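Local atomic coordinates of putative endonuclease/exonuclease/phosphatase family protein (Bacteroides thetaiotaomicron, PDB entry 3MPR), a protein that probably acts as a metal-dependent nuclease of the DNase I-like endonuclease/exonuclease/phosphatase family, cutting nucleic acids and perhaps trimming RNA from its 3' end. Residues S154-L157 with V158-K161; I86-T90 with D91-I95; N180-Q183 with T184-S187; I146-K149 with A150-E153; E202-D205 with Y206-A209. All coordinates share one frame; numbering follows the deposited sequence.

How the interactions relate
Along the chain the five local contacts follow in series; none nests within or crosses another. Interaction 2 comes first and closes the short turn between strands 86-89 and 93-102, carrying the chain from one large sheet to the other. Interactions 4 and 1 are consecutive pieces of helix 148-164: its N-terminal start, then its middle. Interaction 3 rounds the turn into helix 186-192 and leans on both: V181 and S187 pack against R151, and S187 O approaches A155 CB. Interaction 5, last, turns the chain out of helix 200-203 into strand 206-208, in the same sheet as strand 86-89, and its centre lies about 25 Å from that of interaction 2.

Interaction 1 (S154-L157 with V158-K161); sequences SAFL and VQEK. With ACY (acetic acid), chain F.
From S154 to K161 the backbone is regular alpha helix, each of the carbonyls of S154, A155, F156 and L157 taking the N-H four residues on; V158 N lies 2.9 Å from S154 O at 164°, close to straight. On the outer side, F156 O has a second job. Besides E160 N it accepts from a water 2.9 Å away, and the same water donates to E160 OE2, also at 2.9 Å, tying a backbone carbonyl to the carboxylate one turn later. E160 reaches that water because its chain folds over at the CB-CG bond (chi2 -61°), while OE2 also pairs with K163. L157 and K161 run alongside each other: L157, with CG trans to its amide nitrogen (chi1 165°), brings CD1 to 4.2 Å from K161 CG, and the same methyl is near the lysine's CE. Beyond this apolar stretch K161 NZ donates to OXT of an acetate 2.7 Å away, probably picked up in crystallisation, and it also forms a salt bridge with E164. On the inner side V158 CG2 sits 3.4 Å from S154 O, and Q159 CG lies equally near A155 O, so these aliphatic groups line the helix's own carbonyls. A155 packs on A190 and F191 of helix 186-192, whereas V158 and L157 meet F101 of strand 93-102. Such a half-buried helix, with water and charge on one side and apolar packing on the other, belongs to the beta-alpha-beta crossover from strand 135-142 through helix 148-164 to strand 173-178 in the DNase I-like fold.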
loop_
_atom_site.group_PDB
_atom_site.type_symbol
_atom_site.label_atom_id
_atom_site.label_comp_id
_atom_site.label_asym_id
_atom_site.label_seq_id
_atom_site.Cartn_x
_atom_site.Cartn_y
_atom_site.Cartn_z
ATOM N N SER A 154 22.836 2.288 -23.655
ATOM C CA SER A 154 22.344 1.226 -22.786
ATOM C C SER A 154 20.907 0.855 -23.137
ATOM O O SER A 154 20.551 -0.324 -23.198
ATOM C CB SER A 154 22.455 1.630 -21.313
ATOM O OG SER A 154 23.810 1.635 -20.898
ATOM N N ALA A 155 20.078 1.868 -23.364
ATOM C CA ALA A 155 18.674 1.620 -23.653
ATOM C C ALA A 155 18.527 0.715 -24.865
ATOM O O ALA A 155 17.726 -0.231 -24.859
ATOM C CB ALA A 155 17.925 2.930 -23.853
ATOM N N PHE A 156 19.317 0.978 -25.901
ATOM C CA PHE A 156 19.228 0.168 -27.116
ATOM C C PHE A 156 19.858 -1.218 -26.985
ATOM O O PHE A 156 19.386 -2.174 -27.586
ATOM C CB PHE A 156 19.765 0.943 -28.324
ATOM C CG PHE A 156 18.891 2.101 -28.705
ATOM C CD1 PHE A 156 17.632 1.877 -29.238
ATOM C CD2 PHE A 156 19.301 3.403 -28.483
ATOM C CE1 PHE A 156 16.809 2.932 -29.570
ATOM C CE2 PHE A 156 18.480 4.465 -28.808
ATOM C CZ PHE A 156 17.237 4.230 -29.354
ATOM N N LEU A 157 20.903 -1.331 -26.173
ATOM C CA LEU A 157 21.498 -2.637 -25.889
ATOM C C LEU A 157 20.497 -3.515 -25.140
ATOM O O LEU A 157 20.357 -4.707 -25.410
ATOM C CB LEU A 157 22.766 -2.470 -25.061
ATOM C CG LEU A 157 23.324 -3.723 -24.377
ATOM C CD1 LEU A 157 23.706 -4.793 -25.399
ATOM C CD2 LEU A 157 24.526 -3.357 -23.501
ATOM N N VAL A 158 19.785 -2.920 -24.193
ATOM C CA VAL A 158 18.777 -3.685 -23.477
ATOM C C VAL A 158 17.704 -4.189 -24.436
ATOM O O VAL A 158 17.308 -5.353 -24.381
ATOM C CB VAL A 158 18.187 -2.895 -22.289
ATOM C CG1 VAL A 158 16.946 -3.589 -21.763
ATOM C CG2 VAL A 158 19.236 -2.766 -21.191
ATOM N N GLN A 159 17.255 -3.328 -25.342
ATOM C CA GLN A 159 16.258 -3.746 -26.313
ATOM C C GLN A 159 16.806 -4.850 -27.249
ATOM O O GLN A 159 16.084 -5.748 -27.638
ATOM C CB GLN A 159 15.734 -2.536 -27.083
ATOM C CG GLN A 159 14.942 -1.583 -26.185
ATOM C CD GLN A 159 14.717 -0.220 -26.803
ATOM O OE1 GLN A 159 15.177 0.797 -26.279
ATOM N NE2 GLN A 159 13.988 -0.189 -27.908
ATOM N N GLU A 160 18.085 -4.799 -27.592
ATOM C CA GLU A 160 18.662 -5.905 -28.368
ATOM C C GLU A 160 18.662 -7.221 -27.578
ATOM O O GLU A 160 18.332 -8.277 -28.117
ATOM C CB GLU A 160 20.058 -5.564 -28.869
ATOM C CG GLU A 160 20.065 -4.480 -29.950
ATOM C CD GLU A 160 19.286 -4.885 -31.207
ATOM O OE1 GLU A 160 19.793 -5.723 -31.987
ATOM O OE2 GLU A 160 18.167 -4.365 -31.414
ATOM N N LYS A 161 19.015 -7.157 -26.295
ATOM C CA LYS A 161 18.998 -8.343 -25.443
ATOM C C LYS A 161 17.590 -8.893 -25.232
ATOM O O LYS A 161 17.409 -10.098 -25.082
ATOM C CB LYS A 161 19.679 -8.062 -24.084
ATOM C CG LYS A 161 21.191 -7.870 -24.190
ATOM C CD LYS A 161 21.918 -9.184 -24.527
ATOM C CE LYS A 161 23.393 -8.923 -24.842
ATOM N NZ LYS A 161 24.154 -10.177 -25.120
HETATM C C ACY F . 27.262 -10.801 -25.453
HETATM O O ACY F . 26.672 -11.887 -25.729
HETATM O OXT ACY F . 26.737 -9.651 -25.403
HETATM C CH3 ACY F . 28.723 -10.872 -25.162
HETATM O O HOH W 1 18.014 -1.816 -30.130
#

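Interaction 2 (I86-T90 with D91-I95); sequences IFYRT and DKFDI
The guanidinium of R89 has K92 CE over one face, 3.5 Å from NH1, and the carboxylate of D91 at its edge. That edge pairing is a two-pronged salt bridge, with R89 NH2 to D91 OD2 at 2.6 Å and R89 NE to D91 OD1 at 3.0 Å; the two planes lie 23° apart, yet both hydrogen bonds are weak because the N-H directions are well bent. D91 turns its carboxylate back toward the arginine by placing CG between its own N and C (chi1 70°). The ammonium of K92 stays near R89 as a like charge, so the aspartate probably eases the crowding of positive charge. The Y88 ring meets F93 O at its edge, 4.0 Å from CE2, while I95 CD1 approaches it obliquely, 3.5 Å from CZ. F93 in turn carries K92 CB over one face of its ring. Beneath these side chains R89 O accepts twice, from K92 N at 3.1 Å and from F93 N at 3.3 Å, which draws the chain round the bend. Strand 86-89 runs into the bend and the first residues of the next strand, 93-95, run out of it, their directions 132° apart. Strand 86-89 lies between strands 67-70 and 46-50 in one sheet, whereas strand 93-102 borders the other beside strand 121-129; there F127 packs on F93 and I95 and meets Y88 edge-to-face, so the turn passes the chain across the sandwich.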
loop_
_atom_site.group_PDB
_atom_site.type_symbol
_atom_site.label_atom_id
_atom_site.label_comp_id
_atom_site.label_asym_id
_atom_site.label_seq_id
_atom_site.Cartn_x
_atom_site.Cartn_y
_atom_site.Cartn_z
ATOM N N ILE A 86 17.476 -9.370 -8.704
ATOM C CA ILE A 86 16.024 -9.581 -8.853
ATOM C C ILE A 86 15.554 -10.597 -7.813
ATOM O O ILE A 86 16.119 -11.689 -7.716
ATOM C CB ILE A 86 15.682 -10.082 -10.278
ATOM C CG1 ILE A 86 16.078 -9.028 -11.322
ATOM C CG2 ILE A 86 14.195 -10.441 -10.414
ATOM C CD1 ILE A 86 16.231 -9.591 -12.756
ATOM N N PHE A 87 14.555 -10.220 -7.010
ATOM C CA PHE A 87 13.972 -11.109 -6.012
ATOM C C PHE A 87 12.651 -11.645 -6.540
ATOM O O PHE A 87 11.927 -10.933 -7.233
ATOM C CB PHE A 87 13.710 -10.354 -4.689
ATOM C CG PHE A 87 14.944 -10.132 -3.848
ATOM C CD1 PHE A 87 15.853 -9.136 -4.169
ATOM C CD2 PHE A 87 15.161 -10.893 -2.712
ATOM C CE1 PHE A 87 16.974 -8.929 -3.399
ATOM C CE2 PHE A 87 16.282 -10.685 -1.933
ATOM C CZ PHE A 87 17.191 -9.699 -2.279
ATOM N N TYR A 88 12.321 -12.892 -6.207
ATOM C CA TYR A 88 11.064 -13.470 -6.670
ATOM C C TYR A 88 10.570 -14.521 -5.689
ATOM O O TYR A 88 11.356 -15.076 -4.922
ATOM C CB TYR A 88 11.226 -14.071 -8.067
ATOM C CG TYR A 88 12.177 -15.241 -8.082
ATOM C CD1 TYR A 88 13.546 -15.039 -8.036
ATOM C CD2 TYR A 88 11.705 -16.549 -8.107
ATOM C CE1 TYR A 88 14.431 -16.110 -8.031
ATOM C CE2 TYR A 88 12.582 -17.622 -8.104
ATOM C CZ TYR A 88 13.945 -17.387 -8.069
ATOM O OH TYR A 88 14.839 -18.430 -8.053
ATOM N N ARG A 89 9.262 -14.774 -5.693
ATOM C CA ARG A 89 8.674 -15.798 -4.826
ATOM C C ARG A 89 8.933 -17.166 -5.421
ATOM O O ARG A 89 8.507 -17.439 -6.538
ATOM C CB ARG A 89 7.166 -15.601 -4.698
ATOM C CG ARG A 89 6.785 -14.429 -3.830
ATOM C CD ARG A 89 5.326 -14.502 -3.460
ATOM N NE ARG A 89 5.016 -15.716 -2.710
ATOM C CZ ARG A 89 3.895 -15.878 -2.016
ATOM N NH1 ARG A 89 3.003 -14.896 -1.973
ATOM N NH2 ARG A 89 3.666 -17.008 -1.361
ATOM N N THR A 90 9.613 -18.035 -4.682
ATOM C CA THR A 90 9.982 -19.322 -5.264
ATOM C C THR A 90 8.754 -20.219 -5.450
ATOM O O THR A 90 8.748 -21.114 -6.300
ATOM C CB THR A 90 11.070 -20.057 -4.451
ATOM O OG1 THR A 90 10.613 -20.282 -3.116
ATOM C CG2 THR A 90 12.361 -19.248 -4.415
ATOM N N ASP A 91 7.714 -19.985 -4.659
ATOM C CA ASP A 91 6.499 -20.786 -4.811
ATOM C C ASP A 91 5.677 -20.382 -6.031
ATOM O O ASP A 91 4.741 -21.092 -6.404
ATOM C CB ASP A 91 5.643 -20.792 -3.526
ATOM C CG ASP A 91 4.976 -19.443 -3.230
ATOM O OD1 ASP A 91 5.239 -18.448 -3.933
ATOM O OD2 ASP A 91 4.186 -19.377 -2.262
ATOM N N LYS A 92 6.036 -19.262 -6.666
ATOM C CA LYS A 92 5.295 -18.790 -7.846
ATOM C C LYS A 92 5.987 -18.960 -9.205
ATOM O O LYS A 92 5.315 -19.119 -10.218
ATOM C CB LYS A 92 4.900 -17.325 -7.673
ATOM C CG LYS A 92 3.699 -17.121 -6.765
ATOM C CD LYS A 92 3.417 -15.633 -6.602
ATOM C CE LYS A 92 2.513 -15.372 -5.407
ATOM N NZ LYS A 92 1.087 -15.372 -5.801
ATOM N N PHE A 93 7.319 -18.932 -9.229
ATOM C CA PHE A 93 8.039 -18.950 -10.502
ATOM C C PHE A 93 9.156 -19.970 -10.492
ATOM O O PHE A 93 9.810 -20.170 -9.463
ATOM C CB PHE A 93 8.661 -17.574 -10.788
ATOM C CG PHE A 93 7.694 -16.434 -10.661
ATOM C CD1 PHE A 93 7.621 -15.706 -9.487
ATOM C CD2 PHE A 93 6.852 -16.096 -11.720
ATOM C CE1 PHE A 93 6.726 -14.649 -9.364
ATOM C CE2 PHE A 93 5.954 -15.048 -11.601
ATOM C CZ PHE A 93 5.889 -14.323 -10.421
ATOM N N ASP A 94 9.381 -20.597 -11.643
ATOM C CA ASP A 94 10.636 -21.310 -11.883
ATOM C C ASP A 94 11.524 -20.436 -12.753
ATOM O O ASP A 94 11.025 -19.629 -13.541
ATOM C CB ASP A 94 10.383 -22.631 -12.622
ATOM C CG ASP A 94 9.802 -23.708 -11.713
ATOM O OD1 ASP A 94 10.309 -23.873 -10.588
ATOM O OD2 ASP A 94 8.841 -24.384 -12.129
ATOM N N ILE A 95 12.838 -20.601 -12.624
ATOM C CA ILE A 95 13.763 -19.923 -13.520
ATOM C C ILE A 95 14.105 -20.847 -14.665
ATOM O O ILE A 95 14.566 -21.965 -14.449
ATOM C CB ILE A 95 15.037 -19.509 -12.811
ATOM C CG1 ILE A 95 14.735 -18.337 -11.875
ATOM C CG2 ILE A 95 16.120 -19.140 -13.839
ATOM C CD1 ILE A 95 15.882 -17.979 -10.962
#

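Interaction 3 (N180-Q183 with T184-S187); sequences NVDQ and THQS
D182 to H185 form a type I beta turn with an Asx turn built into it, leading the chain straight into helix 186-192, for which H185 holds the N-cap position. N180, just before, closes the Gly-Asp-Phe-Asn sequence characteristic of this nuclease family, so the turn directly follows a signature of the DNase I-like fold. Hydrogen bonds come first. H185 N donates to D182 O across the turn at 3.1 Å. D182 OD1 is gripped twice by T184: the backbone N, 3.0 Å away, comes from above the carboxylate plane, and the hydroxyl OG1 donates at 2.8 Å into the syn lone pair. What brings OD1 back over the turn is the first torsion of D182, which sets CG between N and C (chi1 77°). The other oxygen, OD2, bonds to S225 OG, so both ends of the carboxylate are fixed. Q183 points the other way and ties the turn to the neighbouring loop, through OE1 to R226 N and NE2 to E224 O. The apolar contacts centre on H185. V181 lies across one face of the imidazole in a CH-pi contact, its CB 3.6 Å from the ring centroid and only 6° off the normal. The CG2 methyl of the same valine serves two neighbours, H185 CG at 3.5 Å and S187 OG at 3.7 Å. At its edge the imidazole meets the aspartate, whose plane is steeply inclined to the ring, with D182 OD1 2.9 Å from H185 CD2.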
loop_
_atom_site.group_PDB
_atom_site.type_symbol
_atom_site.label_atom_id
_atom_site.label_comp_id
_atom_site.label_asym_id
_atom_site.label_seq_id
_atom_site.Cartn_x
_atom_site.Cartn_y
_atom_site.Cartn_z
ATOM N N ASN A 180 18.373 6.891 -13.100
ATOM C CA ASN A 180 19.199 8.038 -12.695
ATOM C C ASN A 180 18.705 9.400 -13.166
ATOM O O ASN A 180 18.815 10.372 -12.428
ATOM C CB ASN A 180 20.687 7.834 -13.049
ATOM C CG ASN A 180 21.548 7.579 -11.809
ATOM O OD1 ASN A 180 22.469 6.746 -11.820
ATOM N ND2 ASN A 180 21.246 8.292 -10.729
ATOM N N VAL A 181 18.143 9.475 -14.372
ATOM C CA VAL A 181 17.553 10.731 -14.833
ATOM C C VAL A 181 16.076 10.560 -15.150
ATOM O O VAL A 181 15.613 9.451 -15.392
ATOM C CB VAL A 181 18.245 11.266 -16.089
ATOM C CG1 VAL A 181 19.735 11.493 -15.827
ATOM C CG2 VAL A 181 18.010 10.308 -17.267
ATOM N N ASP A 182 15.346 11.669 -15.173
ATOM C CA ASP A 182 13.889 11.606 -15.248
ATOM C C ASP A 182 13.315 11.514 -16.661
ATOM O O ASP A 182 14.051 11.400 -17.653
ATOM C CB ASP A 182 13.247 12.752 -14.446
ATOM C CG ASP A 182 13.299 14.095 -15.171
ATOM O OD1 ASP A 182 13.693 14.151 -16.350
ATOM O OD2 ASP A 182 12.918 15.100 -14.556
ATOM N N GLN A 183 11.992 11.561 -16.736
ATOM C CA GLN A 183 11.271 11.274 -17.972
ATOM C C GLN A 183 11.411 12.330 -19.075
ATOM O O GLN A 183 10.947 12.104 -20.184
ATOM C CB GLN A 183 9.795 11.029 -17.692
ATOM C CG GLN A 183 9.044 12.248 -17.152
ATOM C CD GLN A 183 9.135 12.379 -15.652
ATOM O OE1 GLN A 183 10.024 11.808 -15.019
ATOM N NE2 GLN A 183 8.206 13.138 -15.068
ATOM N N THR A 184 12.059 13.454 -18.793
ATOM C CA THR A 184 12.316 14.438 -19.857
ATOM C C THR A 184 13.503 14.056 -20.749
ATOM O O THR A 184 13.706 14.655 -21.814
ATOM C CB THR A 184 12.639 15.838 -19.300
ATOM O OG1 THR A 184 13.894 15.791 -18.601
ATOM C CG2 THR A 184 11.538 16.316 -18.361
ATOM N N HIS A 185 14.274 13.063 -20.315
ATOM C CA HIS A 185 15.587 12.771 -20.913
ATOM C C HIS A 185 15.584 11.836 -22.119
ATOM O O HIS A 185 14.693 11.017 -22.288
ATOM C CB HIS A 185 16.553 12.233 -19.851
ATOM C CG HIS A 185 16.928 13.251 -18.822
ATOM N ND1 HIS A 185 18.180 13.825 -18.763
ATOM C CD2 HIS A 185 16.202 13.827 -17.838
ATOM C CE1 HIS A 185 18.210 14.706 -17.777
ATOM N NE2 HIS A 185 17.022 14.724 -17.200
ATOM N N GLN A 186 16.622 11.963 -22.942
ATOM C CA GLN A 186 16.747 11.168 -24.151
ATOM C C GLN A 186 16.708 9.665 -23.882
ATOM O O GLN A 186 16.114 8.922 -24.651
ATOM C CB GLN A 186 18.034 11.527 -24.905
ATOM C CG GLN A 186 18.107 10.891 -26.281
ATOM C CD GLN A 186 19.322 11.336 -27.069
ATOM O OE1 GLN A 186 20.098 12.183 -26.619
ATOM N NE2 GLN A 186 19.494 10.761 -28.250
ATOM N N SER A 187 17.331 9.218 -22.792
ATOM C CA SER A 187 17.376 7.786 -22.494
ATOM C C SER A 187 16.023 7.225 -22.056
ATOM O O SER A 187 15.777 6.034 -22.183
ATOM C CB SER A 187 18.465 7.461 -21.462
ATOM O OG SER A 187 18.269 8.195 -20.260
#

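Interaction 4 (I146-K149 with A150-E153); sequences IGKK and ARVE
R151 wraps back over the residues that start its helix. Its CB sits 3.6 Å from K148 O, and CG is nearer still to G147 O, at 3.4 Å. A bend at chi3 (-62°) then swings the guanidinium round so that one face lies over G147 O and K148 CA, with CZ 3.9 Å from K148 CA. Of the two terminal nitrogens, NH2 is 3.8 Å from K148 CB, where the two side chains cross at about a right angle; NH1 points to the preceding loop and donates to D144 O, with a weaker bond to H145 O. V181, from the turn ahead of helix 186-192, packs on the same arginine. All this takes place at the N terminus of helix 148-164, in the beta-alpha-beta unit between strands 135-142 and 173-178. G147 is the N-cap residue, and its carbonyl takes the first of the three i to i+4 bonds made here, from R151 N at 3.0 Å. Two acidic residues serve amides at this end: D144 OD1 takes I146 N and G147 N, while the carboxylate of D115 takes K149 N and A150 N in the first turn, where its negative charge would be expected to suit the positive pole of the helix dipole. On the outward side K149 and E153 lie next to one another, pointing the same way, with their CG atoms 3.9 Å apart. K149 NZ and E153 OE2 remain 4.7 Å apart, too far for a direct ion pair, though the opposite charges may still attract weakly.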
loop_
_atom_site.group_PDB
_atom_site.type_symbol
_atom_site.label_atom_id
_atom_site.label_comp_id
_atom_site.label_asym_id
_atom_site.label_seq_id
_atom_site.Cartn_x
_atom_site.Cartn_y
_atom_site.Cartn_z
ATOM N N ILE A 146 26.613 9.918 -14.864
ATOM C CA ILE A 146 27.413 10.874 -15.630
ATOM C C ILE A 146 27.316 10.671 -17.142
ATOM O O ILE A 146 27.175 11.636 -17.893
ATOM C CB ILE A 146 28.912 10.786 -15.263
ATOM C CG1 ILE A 146 29.141 11.098 -13.778
ATOM C CG2 ILE A 146 29.737 11.704 -16.163
ATOM C CD1 ILE A 146 28.519 12.398 -13.309
ATOM N N GLY A 147 27.393 9.417 -17.585
ATOM C CA GLY A 147 27.464 9.120 -19.005
ATOM C C GLY A 147 26.146 9.182 -19.752
ATOM O O GLY A 147 25.382 8.219 -19.760
ATOM N N LYS A 148 25.874 10.321 -20.383
ATOM C CA LYS A 148 24.650 10.485 -21.153
ATOM C C LYS A 148 24.643 9.549 -22.361
ATOM O O LYS A 148 23.655 8.866 -22.637
ATOM C CB LYS A 148 24.503 11.939 -21.606
ATOM C CG LYS A 148 23.225 12.233 -22.378
ATOM C CD LYS A 148 23.194 13.690 -22.814
ATOM C CE LYS A 148 21.801 14.132 -23.221
ATOM N NZ LYS A 148 21.186 13.180 -24.182
ATOM N N LYS A 149 25.745 9.519 -23.096
ATOM C CA LYS A 149 25.816 8.625 -24.240
ATOM C C LYS A 149 25.621 7.187 -23.768
ATOM O O LYS A 149 24.924 6.400 -24.408
ATOM C CB LYS A 149 27.152 8.757 -24.976
ATOM C CG LYS A 149 27.257 7.809 -26.161
ATOM C CD LYS A 149 28.480 8.096 -27.025
ATOM C CE LYS A 149 28.394 7.331 -28.339
ATOM N NZ LYS A 149 29.743 7.119 -28.921
ATOM N N ALA A 150 26.231 6.853 -22.636
ATOM C CA ALA A 150 26.111 5.499 -22.089
ATOM C C ALA A 150 24.658 5.130 -21.776
ATOM O O ALA A 150 24.228 4.021 -22.061
ATOM C CB ALA A 150 26.968 5.343 -20.862
ATOM N N ARG A 151 23.900 6.059 -21.195
ATOM C CA ARG A 151 22.487 5.801 -20.912
ATOM C C ARG A 151 21.669 5.525 -22.178
ATOM O O ARG A 151 20.852 4.601 -22.214
ATOM C CB ARG A 151 21.855 6.949 -20.108
ATOM C CG ARG A 151 22.396 7.090 -18.680
ATOM C CD ARG A 151 21.527 8.061 -17.871
ATOM N NE ARG A 151 21.522 9.411 -18.418
ATOM C CZ ARG A 151 22.332 10.391 -18.017
ATOM N NH1 ARG A 151 23.241 10.175 -17.074
ATOM N NH2 ARG A 151 22.243 11.587 -18.571
ATOM N N VAL A 152 21.891 6.323 -23.217
ATOM C CA VAL A 152 21.179 6.135 -24.472
ATOM C C VAL A 152 21.580 4.801 -25.115
ATOM O O VAL A 152 20.727 3.994 -25.498
ATOM C CB VAL A 152 21.435 7.307 -25.445
ATOM C CG1 VAL A 152 20.736 7.060 -26.774
ATOM C CG2 VAL A 152 20.952 8.618 -24.829
ATOM N N GLU A 153 22.885 4.566 -25.220
ATOM C CA GLU A 153 23.372 3.310 -25.785
ATOM C C GLU A 153 22.856 2.129 -24.972
ATOM O O GLU A 153 22.487 1.087 -25.526
ATOM C CB GLU A 153 24.897 3.297 -25.823
ATOM C CG GLU A 153 25.490 4.359 -26.754
ATOM C CD GLU A 153 25.346 4.006 -28.239
ATOM O OE1 GLU A 153 24.995 2.849 -28.569
ATOM O OE2 GLU A 153 25.588 4.896 -29.084
#

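Interaction 5 (E202-D205 with Y206-A209); sequences EKCD and YRYA
C204 SG packs against R207 CB at 3.6 Å, and this is the close part of a turn whose outer part is spanned by water. The thiol gets there because SG stands between its own N and C (chi1 60°), which tips it inward over the start of the strand; C204 CB lies 3.6 Å from Y206 O on the same side. C204 also touches V238 and Y241 of strand 237-243, so the sulfur side of the turn is held against the sheet. Past CB the character of R207 changes. Its extended chain bends at chi3 and runs alongside E202, ending in a guanidinium whose plane stands 74° from the carboxylate. E202 OE1 and R207 NH2 are 3.9 Å apart, a long salt bridge. A water fills in between them: it donates to E202 OE1 at 3.1 Å and accepts from R207 NH2 at 2.9 Å, lying in the guanidinium plane at its edge. The firmer hold on the arginine comes from just before the turn, where Y201 receives NH2 on its carbonyl and makes a cation-pi contact with its ring. D205, at the surface, is fixed by H237 through OD2. Y206 points elsewhere, its hydroxyl bonding to Q37 and Q40 of the second subunit. This is a tight helix-to-strand connection, taking the chain from helix 200-203 into strand 206-208, which runs parallel to 237-243 at one border of the seven-stranded sheet and lies at the interface between the two subunits.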
loop_
_atom_site.group_PDB
_atom_site.type_symbol
_atom_site.label_atom_id
_atom_site.label_comp_id
_atom_site.label_asym_id
_atom_site.label_seq_id
_atom_site.Cartn_x
_atom_site.Cartn_y
_atom_site.Cartn_z
ATOM N N GLU A 202 2.484 5.713 -17.591
ATOM C CA GLU A 202 1.634 6.279 -18.634
ATOM C C GLU A 202 0.506 5.339 -19.033
ATOM O O GLU A 202 -0.595 5.787 -19.351
ATOM C CB GLU A 202 2.453 6.655 -19.880
ATOM C CG GLU A 202 3.539 7.698 -19.635
ATOM C CD GLU A 202 2.989 9.096 -19.347
ATOM O OE1 GLU A 202 1.781 9.337 -19.554
ATOM O OE2 GLU A 202 3.776 9.954 -18.905
ATOM N N LYS A 203 0.766 4.036 -19.024
ATOM C CA LYS A 203 -0.211 3.104 -19.587
ATOM C C LYS A 203 -1.195 2.487 -18.583
ATOM O O LYS A 203 -2.171 1.856 -18.985
ATOM C CB LYS A 203 0.497 2.003 -20.384
ATOM C CG LYS A 203 1.335 2.544 -21.535
ATOM C CD LYS A 203 0.571 3.599 -22.333
ATOM C CE LYS A 203 1.428 4.190 -23.443
ATOM N NZ LYS A 203 0.746 5.336 -24.122
ATOM N N CYS A 204 -0.936 2.651 -17.289
ATOM C CA CYS A 204 -1.794 2.055 -16.273
ATOM C C CYS A 204 -3.252 2.517 -16.425
ATOM O O CYS A 204 -3.502 3.647 -16.823
ATOM C CB CYS A 204 -1.289 2.413 -14.862
ATOM S SG CYS A 204 -1.251 4.185 -14.498
ATOM N N ASP A 205 -4.199 1.635 -16.108
ATOM C CA ASP A 205 -5.596 2.044 -15.937
ATOM C C ASP A 205 -5.753 2.969 -14.742
ATOM O O ASP A 205 -6.444 3.992 -14.821
ATOM C CB ASP A 205 -6.500 0.831 -15.722
ATOM C CG ASP A 205 -6.564 -0.077 -16.939
ATOM O OD1 ASP A 205 -6.392 0.422 -18.065
ATOM O OD2 ASP A 205 -6.784 -1.290 -16.758
ATOM N N TYR A 206 -5.123 2.589 -13.635
ATOM C CA TYR A 206 -5.238 3.319 -12.380
ATOM C C TYR A 206 -3.868 3.810 -11.881
ATOM O O TYR A 206 -2.951 3.013 -11.674
ATOM C CB TYR A 206 -5.948 2.478 -11.307
ATOM C CG TYR A 206 -6.317 3.320 -10.103
ATOM C CD1 TYR A 206 -7.586 3.877 -9.984
ATOM C CD2 TYR A 206 -5.371 3.613 -9.118
ATOM C CE1 TYR A 206 -7.915 4.698 -8.898
ATOM C CE2 TYR A 206 -5.688 4.421 -8.032
ATOM C CZ TYR A 206 -6.954 4.958 -7.925
ATOM O OH TYR A 206 -7.262 5.774 -6.862
ATOM N N ARG A 207 -3.741 5.121 -11.694
ATOM C CA ARG A 207 -2.489 5.717 -11.244
ATOM C C ARG A 207 -2.606 6.292 -9.831
ATOM O O ARG A 207 -3.472 7.133 -9.557
ATOM C CB ARG A 207 -2.040 6.807 -12.223
ATOM C CG ARG A 207 -0.701 7.485 -11.866
ATOM C CD ARG A 207 -0.467 8.721 -12.731
ATOM N NE ARG A 207 -0.280 8.387 -14.138
ATOM C CZ ARG A 207 -0.573 9.196 -15.152
ATOM N NH1 ARG A 207 -1.088 10.402 -14.931
ATOM N NH2 ARG A 207 -0.360 8.791 -16.397
ATOM N N TYR A 208 -1.734 5.818 -8.943
ATOM C CA TYR A 208 -1.631 6.295 -7.566
ATOM C C TYR A 208 -0.219 6.843 -7.380
ATOM O O TYR A 208 0.726 6.093 -7.171
ATOM C CB TYR A 208 -1.888 5.136 -6.587
ATOM C CG TYR A 208 -1.863 5.528 -5.126
ATOM C CD1 TYR A 208 -2.586 6.614 -4.669
ATOM C CD2 TYR A 208 -1.114 4.803 -4.206
ATOM C CE1 TYR A 208 -2.563 6.982 -3.337
ATOM C CE2 TYR A 208 -1.094 5.157 -2.865
ATOM C CZ TYR A 208 -1.827 6.247 -2.445
ATOM O OH TYR A 208 -1.820 6.604 -1.125
ATOM N N ALA A 209 -0.073 8.158 -7.475
ATOM C CA ALA A 209 1.257 8.753 -7.540
ATOM C C ALA A 209 1.312 10.044 -6.741
ATOM O O ALA A 209 1.178 11.120 -7.301
ATOM C CB ALA A 209 1.644 9.015 -8.990
HETATM O O HOH W 2 -0.891 10.585 -18.630
#